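Local atomic coordinates of ricin B lectin (Clostridium thermocellum, PDB entry 3VSF), a protein that probably acts as an exo-beta-1,3-galactanase, joining a family 43 glycoside hydrolase domain to a ricin-type beta-trefoil module that binds galactose. Residues V381-I387 / V433-T438; L396-Y401 / I412-K416; Y443-K448 / I459-H463; L467-W473 / G489-W494. All coordinates share one frame; numbering follows the deposited sequence.

Contact 1 of 4, residues V381-I387 / V433-T438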
# COMPACT_ATOMS: atom_id res chain seq x y z
N VAL A 381 -8.26 -6.77 19.93
CA VAL A 381 -7.35 -6.63 18.80
C VAL A 381 -7.79 -5.46 17.93
O VAL A 381 -7.17 -5.18 16.90
CB VAL A 381 -7.30 -7.91 17.95
CG1 VAL A 381 -6.60 -9.03 18.72
CG2 VAL A 381 -8.70 -8.33 17.53
N ASP A 382 -8.86 -4.79 18.34
CA ASP A 382 -9.37 -3.64 17.62
C ASP A 382 -8.33 -2.53 17.53
O ASP A 382 -7.45 -2.42 18.39
CB ASP A 382 -10.64 -3.11 18.30
CG ASP A 382 -11.82 -4.05 18.15
OD1 ASP A 382 -11.61 -5.20 17.72
OD2 ASP A 382 -12.95 -3.64 18.47
N ASN A 383 -8.44 -1.71 16.50
CA ASN A 383 -7.52 -0.60 16.31
C ASN A 383 -7.83 0.54 17.28
O ASN A 383 -8.99 0.82 17.56
CB ASN A 383 -7.57 -0.09 14.87
CG ASN A 383 -6.38 0.77 14.51
OD1 ASN A 383 -5.28 0.59 15.04
ND2 ASN A 383 -6.59 1.72 13.61
N ALA A 384 -6.78 1.17 17.80
CA ALA A 384 -6.92 2.28 18.74
C ALA A 384 -7.45 1.84 20.11
O ALA A 384 -7.93 2.66 20.89
CB ALA A 384 -7.80 3.38 18.16
N ALA A 385 -7.35 0.54 20.39
CA ALA A 385 -7.78 0.01 21.68
C ALA A 385 -6.92 0.58 22.81
O ALA A 385 -5.71 0.71 22.67
CB ALA A 385 -7.72 -1.51 21.67
N GLN A 386 -7.57 0.91 23.92
CA GLN A 386 -6.88 1.50 25.06
C GLN A 386 -5.89 0.54 25.71
O GLN A 386 -6.18 -0.64 25.88
CB GLN A 386 -7.90 1.97 26.11
CG GLN A 386 -7.28 2.47 27.41
CD GLN A 386 -6.57 3.80 27.25
OE1 GLN A 386 -7.13 4.76 26.72
NE2 GLN A 386 -5.32 3.86 27.69
N ILE A 387 -4.71 1.05 26.06
CA ILE A 387 -3.70 0.25 26.74
C ILE A 387 -3.85 0.38 28.25
O ILE A 387 -3.88 1.48 28.79
CB ILE A 387 -2.28 0.68 26.34
CG1 ILE A 387 -2.06 0.46 24.84
CG2 ILE A 387 -1.24 -0.10 27.14
CD1 ILE A 387 -2.20 -0.98 24.40
N VAL A 433 -3.12 9.65 26.61
CA VAL A 433 -3.43 8.22 26.61
C VAL A 433 -2.62 7.43 25.59
O VAL A 433 -2.36 7.90 24.49
CB VAL A 433 -4.94 7.98 26.36
CG1 VAL A 433 -5.15 6.80 25.43
CG2 VAL A 433 -5.67 7.79 27.68
N LEU A 434 -2.21 6.22 25.98
CA LEU A 434 -1.53 5.30 25.07
C LEU A 434 -2.50 4.26 24.53
O LEU A 434 -3.36 3.76 25.26
CB LEU A 434 -0.36 4.62 25.78
CG LEU A 434 1.02 5.24 25.59
CD1 LEU A 434 1.00 6.73 25.91
CD2 LEU A 434 2.06 4.52 26.45
N ILE A 435 -2.37 3.93 23.25
CA ILE A 435 -3.23 2.95 22.61
C ILE A 435 -2.40 2.01 21.74
O ILE A 435 -1.20 2.20 21.57
CB ILE A 435 -4.28 3.63 21.72
CG1 ILE A 435 -3.60 4.40 20.58
CG2 ILE A 435 -5.17 4.55 22.53
CD1 ILE A 435 -4.57 5.11 19.66
N GLN A 436 -3.06 0.99 21.20
CA GLN A 436 -2.44 0.16 20.18
C GLN A 436 -2.98 0.61 18.82
O GLN A 436 -4.19 0.69 18.63
CB GLN A 436 -2.71 -1.32 20.41
CG GLN A 436 -4.17 -1.73 20.27
CD GLN A 436 -4.36 -3.23 20.27
OE1 GLN A 436 -3.40 -3.99 20.42
NE2 GLN A 436 -5.60 -3.68 20.11
N TYR A 437 -2.09 0.90 17.89
CA TYR A 437 -2.50 1.44 16.60
C TYR A 437 -1.71 0.80 15.46
O TYR A 437 -0.65 0.23 15.67
CB TYR A 437 -2.33 2.96 16.58
CG TYR A 437 -3.17 3.66 15.54
CD1 TYR A 437 -4.54 3.82 15.72
CD2 TYR A 437 -2.60 4.18 14.38
CE1 TYR A 437 -5.31 4.47 14.78
CE2 TYR A 437 -3.37 4.83 13.43
CZ TYR A 437 -4.72 4.97 13.64
OH TYR A 437 -5.49 5.62 12.70
N THR A 438 -2.26 0.90 14.25
CA THR A 438 -1.59 0.38 13.07
C THR A 438 -0.23 1.04 12.91
O THR A 438 -0.08 2.24 13.13
CB THR A 438 -2.42 0.66 11.80
OG1 THR A 438 -2.13 1.97 11.31
CG2 THR A 438 -3.91 0.57 12.12
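Gln436 NE2 is held by two carbonyls: it gives a 2.8 Å hydrogen bond to Asp382 O and a further one to Ser380 O. The reach of this side chain follows from its torsions: CG lies between the backbone N and the carbonyl carbon (chi1 66°), and the chain is extended beyond it, carrying the amide past the methyl of Ala385 to the type II turn Asp382-Ala385. The turn's backbone is also fastened, Ala384 N donating to Gln436 O (2.8 Å). Where the turn ends, Gln436 N bonds to Ala385 O at 3.0 Å, and further along Ile387 N bonds to Leu434 O at 3.1 Å. Within the turn, Asn383 OD1 takes a weak bond from Thr438 N (3.1 Å), while its ND2 lies 3.3 Å from Tyr437 CE1, the amide and ring planes being 31° apart. The two short strand segments approach to 4.6 Å at 129°, far from strictly antiparallel. The pairing belongs to the ricin-type beta-trefoil, and the Tyr437 side chain lies about 4 Å from that of Asp422, a galactose-site residue. Strand 373-376 packs on Ala385, Ile387 and Gln436, strand 420-423 on Leu434, Ile435 and Tyr437, and strand 479-484 on Gln386 and Leu434.

Contact 2 of 4, residues L396-Y401 / I412-K416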
# COMPACT_ATOMS: atom_id res chain seq x y z
N LEU A 396 -2.01 -13.71 25.73
CA LEU A 396 -1.40 -13.17 24.52
C LEU A 396 -1.31 -11.65 24.54
O LEU A 396 -0.28 -11.07 24.21
CB LEU A 396 -2.17 -13.63 23.28
CG LEU A 396 -1.91 -15.06 22.80
CD1 LEU A 396 -2.85 -15.42 21.66
CD2 LEU A 396 -0.46 -15.23 22.39
N SER A 397 -2.41 -11.00 24.94
CA SER A 397 -2.49 -9.55 24.94
C SER A 397 -1.38 -8.90 25.76
O SER A 397 -1.09 -7.72 25.61
CB SER A 397 -3.85 -9.09 25.45
OG SER A 397 -4.90 -9.66 24.70
N GLN A 398 -0.76 -9.69 26.64
CA GLN A 398 0.27 -9.17 27.53
C GLN A 398 1.68 -9.51 27.04
O GLN A 398 2.65 -9.36 27.78
CB GLN A 398 0.06 -9.71 28.95
CG GLN A 398 -1.28 -9.35 29.55
CD GLN A 398 -1.47 -9.91 30.94
OE1 GLN A 398 -0.73 -10.80 31.37
NE2 GLN A 398 -2.46 -9.40 31.66
N GLN A 399 1.78 -9.95 25.79
CA GLN A 399 3.07 -10.29 25.21
C GLN A 399 3.42 -9.31 24.09
O GLN A 399 2.56 -8.93 23.29
CB GLN A 399 3.05 -11.73 24.68
CG GLN A 399 2.54 -12.74 25.69
CD GLN A 399 2.58 -14.16 25.18
OE1 GLN A 399 3.46 -14.53 24.39
NE2 GLN A 399 1.63 -14.98 25.61
N TRP A 400 4.68 -8.89 24.05
CA TRP A 400 5.09 -7.83 23.13
C TRP A 400 6.42 -8.12 22.44
O TRP A 400 7.37 -8.59 23.06
CB TRP A 400 5.18 -6.50 23.88
CG TRP A 400 3.92 -6.12 24.60
CD1 TRP A 400 3.50 -6.59 25.81
CD2 TRP A 400 2.92 -5.21 24.15
NE1 TRP A 400 2.30 -6.02 26.14
CE2 TRP A 400 1.92 -5.17 25.14
CE3 TRP A 400 2.76 -4.42 23.00
CZ2 TRP A 400 0.78 -4.37 25.02
CZ3 TRP A 400 1.63 -3.63 22.89
CH2 TRP A 400 0.66 -3.61 23.90
N TYR A 401 6.48 -7.84 21.14
CA TYR A 401 7.72 -7.93 20.38
C TYR A 401 8.48 -6.61 20.49
O TYR A 401 7.90 -5.58 20.82
CB TYR A 401 7.45 -8.22 18.91
CG TYR A 401 6.77 -9.54 18.63
CD1 TYR A 401 7.44 -10.74 18.82
CD2 TYR A 401 5.47 -9.58 18.16
CE1 TYR A 401 6.82 -11.95 18.56
CE2 TYR A 401 4.84 -10.79 17.89
CZ TYR A 401 5.52 -11.97 18.09
OH TYR A 401 4.90 -13.17 17.83
N ILE A 412 7.30 -1.30 20.02
CA ILE A 412 6.67 -2.24 20.93
C ILE A 412 5.38 -2.76 20.31
O ILE A 412 4.37 -2.07 20.29
CB ILE A 412 6.37 -1.60 22.30
CG1 ILE A 412 7.64 -0.98 22.89
CG2 ILE A 412 5.78 -2.63 23.25
CD1 ILE A 412 7.43 -0.35 24.24
N VAL A 413 5.44 -3.98 19.78
CA VAL A 413 4.31 -4.55 19.04
C VAL A 413 3.59 -5.63 19.84
O VAL A 413 4.23 -6.52 20.40
CB VAL A 413 4.77 -5.14 17.70
CG1 VAL A 413 3.56 -5.56 16.86
CG2 VAL A 413 5.62 -4.14 16.94
N ASN A 414 2.27 -5.54 19.89
CA ASN A 414 1.46 -6.55 20.57
C ASN A 414 1.50 -7.86 19.79
O ASN A 414 1.61 -7.86 18.57
CB ASN A 414 0.02 -6.06 20.72
CG ASN A 414 -0.77 -6.88 21.72
OD1 ASN A 414 -1.51 -7.79 21.35
ND2 ASN A 414 -0.63 -6.56 23.00
N VAL A 415 1.41 -8.98 20.51
CA VAL A 415 1.46 -10.29 19.86
C VAL A 415 0.09 -10.72 19.34
O VAL A 415 -0.04 -11.10 18.18
CB VAL A 415 2.02 -11.37 20.81
CG1 VAL A 415 1.85 -12.75 20.20
CG2 VAL A 415 3.49 -11.09 21.12
N LYS A 416 -0.92 -10.66 20.21
CA LYS A 416 -2.27 -11.03 19.82
C LYS A 416 -2.75 -10.20 18.63
O LYS A 416 -3.49 -10.69 17.78
CB LYS A 416 -3.23 -10.88 21.00
CG LYS A 416 -4.65 -11.34 20.70
CD LYS A 416 -5.54 -11.22 21.92
CE LYS A 416 -6.96 -11.66 21.59
NZ LYS A 416 -7.85 -11.60 22.78
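Asn414 and Trp400 meet across a non-hydrogen-bonded antiparallel pair, their side chains on the same face of the hairpin. CB of Asn414 makes a CH-pi contact 4.1 Å from the centroid of the Trp400 six-membered ring, and ND2 stands over the same ring toward its rim, 3.3 Å from CZ2 of Trp400. The amide is turned almost perpendicular to the indole (85° between planes), an orientation that lets ND2 donate to Ser397 O at 2.9 Å, from above the plane of that carbonyl. On the other face, Val415 CG2 lies over the Tyr401 ring, 3.8 Å from its centroid. With CG2 beside the backbone N and CG1 anti to it (chi1 171°), Val415 presents one methyl to Tyr401 and the other to Leu396 CD2. The backbone sets this spacing: Tyr401 N bonds to Val413 O at 2.7 Å, Val413 N to Tyr401 O at 3.1 Å, and Val415 N to Gln399 O at 3.0 Å. Further out, Trp400 NE1 is anchored on Leu374 O and Asn414 OD1 accepts from Ser417 N. The buried amide of Gln398 is spent on Thr391 O and Asn393 N, which fixes the loop entering the strand. Gln398, Gln399 and Trp400 form the Gln-X-Trp signature of the ricin-type beta-trefoil, at the start of a hairpin of that fold.

Contact 3 of 4, residues Y443-K448 / I459-H463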
# COMPACT_ATOMS: atom_id res chain seq x y z
N TYR A 443 6.75 8.80 14.88
CA TYR A 443 7.63 8.87 16.03
C TYR A 443 6.91 8.53 17.33
O TYR A 443 7.53 8.11 18.31
CB TYR A 443 8.29 10.25 16.14
CG TYR A 443 9.53 10.39 15.30
CD1 TYR A 443 10.10 9.30 14.66
CD2 TYR A 443 10.16 11.63 15.16
CE1 TYR A 443 11.24 9.42 13.90
CE2 TYR A 443 11.30 11.76 14.39
CZ TYR A 443 11.84 10.66 13.77
OH TYR A 443 12.98 10.78 13.00
N ASN A 444 5.59 8.70 17.33
CA ASN A 444 4.78 8.37 18.50
C ASN A 444 4.62 6.86 18.67
O ASN A 444 3.83 6.40 19.48
CB ASN A 444 3.41 9.05 18.43
CG ASN A 444 2.61 8.60 17.22
OD1 ASN A 444 3.16 8.27 16.18
ND2 ASN A 444 1.29 8.60 17.37
N GLN A 445 5.39 6.11 17.88
CA GLN A 445 5.39 4.65 17.98
C GLN A 445 6.80 4.13 18.21
O GLN A 445 7.03 2.92 18.25
CB GLN A 445 4.80 4.03 16.71
CG GLN A 445 3.35 4.42 16.44
CD GLN A 445 2.74 3.66 15.28
OE1 GLN A 445 3.43 2.93 14.57
NE2 GLN A 445 1.44 3.84 15.07
N HIS A 446 7.74 5.06 18.38
CA HIS A 446 9.12 4.71 18.67
C HIS A 446 9.44 4.93 20.14
O HIS A 446 9.14 5.98 20.70
CB HIS A 446 10.08 5.52 17.80
CG HIS A 446 9.97 5.22 16.33
ND1 HIS A 446 10.71 5.88 15.38
CD2 HIS A 446 9.20 4.33 15.66
CE1 HIS A 446 10.40 5.41 14.18
NE2 HIS A 446 9.49 4.47 14.33
N TRP A 447 10.04 3.93 20.77
CA TRP A 447 10.31 3.98 22.21
C TRP A 447 11.77 3.68 22.53
O TRP A 447 12.35 2.73 22.01
CB TRP A 447 9.41 2.99 22.94
CG TRP A 447 7.95 3.23 22.71
CD1 TRP A 447 7.17 2.64 21.76
CD2 TRP A 447 7.10 4.13 23.43
NE1 TRP A 447 5.88 3.11 21.84
CE2 TRP A 447 5.81 4.03 22.86
CE3 TRP A 447 7.30 5.00 24.50
CZ2 TRP A 447 4.73 4.77 23.33
CZ3 TRP A 447 6.23 5.74 24.97
CH2 TRP A 447 4.96 5.62 24.38
N LYS A 448 12.36 4.49 23.41
CA LYS A 448 13.72 4.26 23.86
C LYS A 448 13.75 3.73 25.28
O LYS A 448 13.09 4.26 26.17
CB LYS A 448 14.55 5.54 23.76
CG LYS A 448 16.01 5.36 24.17
CD LYS A 448 16.83 6.61 23.93
CE LYS A 448 16.42 7.74 24.87
NZ LYS A 448 17.28 8.94 24.68
N ILE A 459 10.86 3.89 29.77
CA ILE A 459 10.53 3.86 28.35
C ILE A 459 9.97 5.19 27.88
O ILE A 459 8.80 5.51 28.12
CB ILE A 459 9.53 2.73 28.04
CG1 ILE A 459 9.95 1.44 28.75
CG2 ILE A 459 9.42 2.52 26.54
CD1 ILE A 459 8.96 0.31 28.60
N SER A 460 10.80 5.97 27.20
CA SER A 460 10.42 7.30 26.75
C SER A 460 10.06 7.33 25.26
O SER A 460 10.69 6.67 24.45
CB SER A 460 11.54 8.31 27.03
OG SER A 460 12.74 7.93 26.37
N SER A 461 9.04 8.12 24.93
CA SER A 461 8.62 8.28 23.55
C SER A 461 9.63 9.14 22.79
O SER A 461 10.35 9.94 23.39
CB SER A 461 7.23 8.92 23.47
OG SER A 461 6.79 9.03 22.13
N ARG A 462 9.70 8.96 21.48
CA ARG A 462 10.65 9.69 20.65
C ARG A 462 10.10 11.07 20.30
O ARG A 462 10.85 12.00 20.02
CB ARG A 462 10.95 8.91 19.38
CG ARG A 462 12.08 9.47 18.54
CD ARG A 462 12.38 8.55 17.36
NE ARG A 462 13.59 8.93 16.65
CZ ARG A 462 14.14 8.22 15.67
NH1 ARG A 462 13.57 7.08 15.28
NH2 ARG A 462 15.25 8.63 15.08
N HIS A 463 8.77 11.19 20.34
CA HIS A 463 8.10 12.42 19.95
C HIS A 463 8.38 13.56 20.93
O HIS A 463 8.77 14.65 20.52
CB HIS A 463 6.59 12.17 19.85
CG HIS A 463 5.88 13.12 18.93
ND1 HIS A 463 5.01 14.08 19.39
CD2 HIS A 463 5.92 13.26 17.59
CE1 HIS A 463 4.53 14.77 18.37
NE2 HIS A 463 5.07 14.29 17.26
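His446 and Arg462 lie side by side where the hairpin of strands 447-453 and 456-461 opens, His446 being the middle residue of the Gln-X-Trp motif Gln445-His446-Trp447 of the beta-trefoil. Two backbone bonds close the pair Lys448-Ser460: Lys448 N to Ser460 O at 2.9 Å and Ser460 N to Lys448 O at 3.0 Å. On one face, Trp447 lies against Ser461, with CZ3 of Trp447 3.7 Å from CB of Ser461. Beyond the strands, Arg462 runs out over one face of the Tyr443 ring and along the edge of His446. Its CG is anti to the backbone N (chi1 -171°) and the chain stays extended to NE, so that CD makes a CH-pi contact 3.8 Å from the Tyr443 centroid and the guanidinium continues over the same ring, the planes 20° apart. NH1 of Arg462 then donates to His446 ND1 at 3.1 Å, an N-H...N angle of 144°. Asn444, a galactose-binding residue, gives its ND2 to Val423 O, and Gln445 reaches Asp422 of the same site. As the acceptor of the Arg462 bond, His446 ND1 is probably unprotonated, and the adjacent guanidinium charge would probably disfavour a protonated imidazole.

Contact 4 of 4, residues L467-W473 / G489-W494. With GOL (glycerol), chain G.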
# COMPACT_ATOMS: atom_id res chain seq x y z
N LEU A 467 7.54 9.51 29.51
CA LEU A 467 7.63 8.08 29.78
C LEU A 467 6.28 7.38 29.77
O LEU A 467 5.24 8.01 29.95
CB LEU A 467 8.31 7.85 31.14
CG LEU A 467 9.53 8.70 31.45
CD1 LEU A 467 10.11 8.33 32.81
CD2 LEU A 467 10.59 8.55 30.36
N ILE A 468 6.31 6.07 29.54
CA ILE A 468 5.12 5.24 29.71
C ILE A 468 4.75 5.25 31.18
O ILE A 468 5.57 4.90 32.04
CB ILE A 468 5.38 3.80 29.25
CG1 ILE A 468 5.75 3.77 27.77
CG2 ILE A 468 4.15 2.93 29.51
CD1 ILE A 468 5.96 2.38 27.22
N ASP A 469 3.52 5.64 31.48
CA ASP A 469 3.12 5.90 32.86
C ASP A 469 1.77 5.28 33.19
O ASP A 469 0.84 5.33 32.38
CB ASP A 469 3.06 7.42 33.08
CG ASP A 469 2.92 7.80 34.54
OD1 ASP A 469 2.29 7.03 35.30
OD2 ASP A 469 3.43 8.87 34.93
N VAL A 470 1.66 4.69 34.37
CA VAL A 470 0.38 4.21 34.88
C VAL A 470 -0.36 5.36 35.54
O VAL A 470 0.09 5.89 36.55
CB VAL A 470 0.56 3.06 35.89
CG1 VAL A 470 -0.79 2.53 36.33
CG2 VAL A 470 1.41 1.95 35.29
N ARG A 471 -1.50 5.74 34.97
CA ARG A 471 -2.24 6.90 35.44
C ARG A 471 -2.58 6.85 36.93
O ARG A 471 -3.10 5.86 37.42
CB ARG A 471 -3.53 7.08 34.64
CG ARG A 471 -4.36 8.28 35.07
CD ARG A 471 -5.76 8.24 34.50
NE ARG A 471 -5.77 8.18 33.04
CZ ARG A 471 -5.58 9.23 32.25
NH1 ARG A 471 -5.37 10.43 32.78
NH2 ARG A 471 -5.60 9.09 30.94
N LYS A 472 -2.26 7.94 37.63
CA LYS A 472 -2.62 8.09 39.04
C LYS A 472 -2.02 7.01 39.93
O LYS A 472 -2.59 6.67 40.97
CB LYS A 472 -4.14 8.11 39.20
CG LYS A 472 -4.70 9.47 39.58
CD LYS A 472 -4.55 10.46 38.45
CE LYS A 472 -4.97 11.85 38.89
NZ LYS A 472 -4.11 12.35 40.00
N TRP A 473 -0.87 6.47 39.53
CA TRP A 473 -0.20 5.44 40.32
C TRP A 473 -1.11 4.25 40.60
O TRP A 473 -0.92 3.53 41.59
CB TRP A 473 0.29 6.02 41.65
CG TRP A 473 1.39 7.03 41.51
CD1 TRP A 473 1.29 8.28 40.97
CD2 TRP A 473 2.74 6.89 41.94
NE1 TRP A 473 2.50 8.92 41.03
CE2 TRP A 473 3.41 8.09 41.62
CE3 TRP A 473 3.46 5.87 42.57
CZ2 TRP A 473 4.76 8.29 41.91
CZ3 TRP A 473 4.80 6.07 42.85
CH2 TRP A 473 5.44 7.27 42.52
N GLY A 489 8.92 8.59 39.56
CA GLY A 489 8.01 7.72 40.28
C GLY A 489 8.17 6.27 39.86
O GLY A 489 8.65 5.98 38.76
N THR A 490 7.77 5.35 40.74
CA THR A 490 7.90 3.93 40.46
C THR A 490 6.80 3.45 39.51
O THR A 490 6.90 2.36 38.94
CB THR A 490 7.86 3.08 41.74
OG1 THR A 490 6.64 3.34 42.45
CG2 THR A 490 9.04 3.43 42.64
N ASN A 491 5.76 4.26 39.35
CA ASN A 491 4.69 3.94 38.41
C ASN A 491 5.14 4.20 36.98
O ASN A 491 4.39 3.95 36.03
CB ASN A 491 3.43 4.74 38.73
CG ASN A 491 3.63 6.23 38.57
OD1 ASN A 491 4.69 6.77 38.89
ND2 ASN A 491 2.61 6.91 38.05
N GLN A 492 6.36 4.69 36.83
CA GLN A 492 6.93 4.99 35.52
C GLN A 492 8.07 4.03 35.19
O GLN A 492 8.67 4.12 34.12
CB GLN A 492 7.44 6.43 35.48
CG GLN A 492 6.37 7.48 35.73
CD GLN A 492 6.92 8.89 35.76
OE1 GLN A 492 8.11 9.09 35.99
NE2 GLN A 492 6.06 9.87 35.53
N HIS A 493 8.37 3.13 36.12
CA HIS A 493 9.45 2.17 35.93
C HIS A 493 8.90 0.80 35.54
O HIS A 493 7.99 0.28 36.18
CB HIS A 493 10.29 2.06 37.20
CG HIS A 493 10.88 3.37 37.64
ND1 HIS A 493 11.62 3.50 38.80
CD2 HIS A 493 10.85 4.60 37.08
CE1 HIS A 493 12.01 4.75 38.93
NE2 HIS A 493 11.56 5.44 37.90
N TRP A 494 9.47 0.22 34.49
CA TRP A 494 8.99 -1.06 33.97
C TRP A 494 10.11 -2.08 33.84
O TRP A 494 11.23 -1.74 33.46
CB TRP A 494 8.31 -0.86 32.61
CG TRP A 494 7.18 0.12 32.65
CD1 TRP A 494 7.26 1.48 32.62
CD2 TRP A 494 5.78 -0.19 32.73
NE1 TRP A 494 6.01 2.03 32.67
CE2 TRP A 494 5.08 1.03 32.74
CE3 TRP A 494 5.05 -1.39 32.79
CZ2 TRP A 494 3.69 1.09 32.81
CZ3 TRP A 494 3.68 -1.32 32.86
CH2 TRP A 494 3.01 -0.09 32.87
C1 GOL G . 1.91 10.66 37.74
O1 GOL G . 2.93 9.74 37.41
C2 GOL G . 0.78 10.57 36.72
O2 GOL G . 0.74 9.26 36.19
C3 GOL G . -0.55 10.88 37.40
O3 GOL G . -1.58 10.88 36.44
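Trp494 is packed tightly beneath strand 467-470: Val470 CG2 touches its CZ2 at 3.5 Å, Ile468 CG2 lies close by, and NE1 of Trp494 donates to Ile468 O at 3.0 Å, in the indole plane but well above the plane of the carbonyl. Next to it, Gln492 NE2 donates to Asp469 OD2 (2.9 Å), the oxygen lying in the amide plane while the nitrogen comes from above the carboxylate; the same NE2 also serves Ser485 O, and OE1 accepts from Ala487 N, so the buried amide is fixed in rotation. Val470 O is gripped from opposite faces of its plane by Asn491 ND2 (3.1 Å) and Trp473 N. The other side is looser. Trp473 is exposed, touches a crystal neighbour, and covers Asn491 with its ring; OD1 of Asn491 sits over the indole, with amide and ring planes 15° apart, and is 3.3 Å from CE2 of Trp473. Here a glycerol, probably from the crystallisation liquor, binds to the polar groups: its O1 bonds to Asp469 OD2 at 2.7 Å and accepts from Asn491 ND2 at 2.9 Å, while Gln482 NE2 is a further partner. Asp469, with Asn491 just before the Gln-X-Trp sequence Gln492-His493-Trp494 and Trp473 stacked on the Asn491 amide, is consistent with a sugar pocket of a ricin-type beta-trefoil.

Contacts 2, 3 and 4 each carry one Gln-X-Trp motif, and their centres lie 15 to 19 Å apart around the common core of the trefoil. Ile412 CG1 of contact 2 packs on Trp447 CD1 of contact 3 (3.8 Å), and Trp447 CZ3 meets Ile468 CG1 of contact 4 at 3.5 Å. Contact 1 adds Ile387 CD1, 3.9 Å from Trp400 CH2 of contact 2. The known galactose site falls between contacts 1 and 3: the side chains of Tyr437 and Asn444 come within about 4 and 3 Å of that of Asp422, and Thr438 O lies 2.9 Å from Gln445 NE2. The Asp469-Asn491 pair of contact 4 may form a related site, though no sugar is bound there.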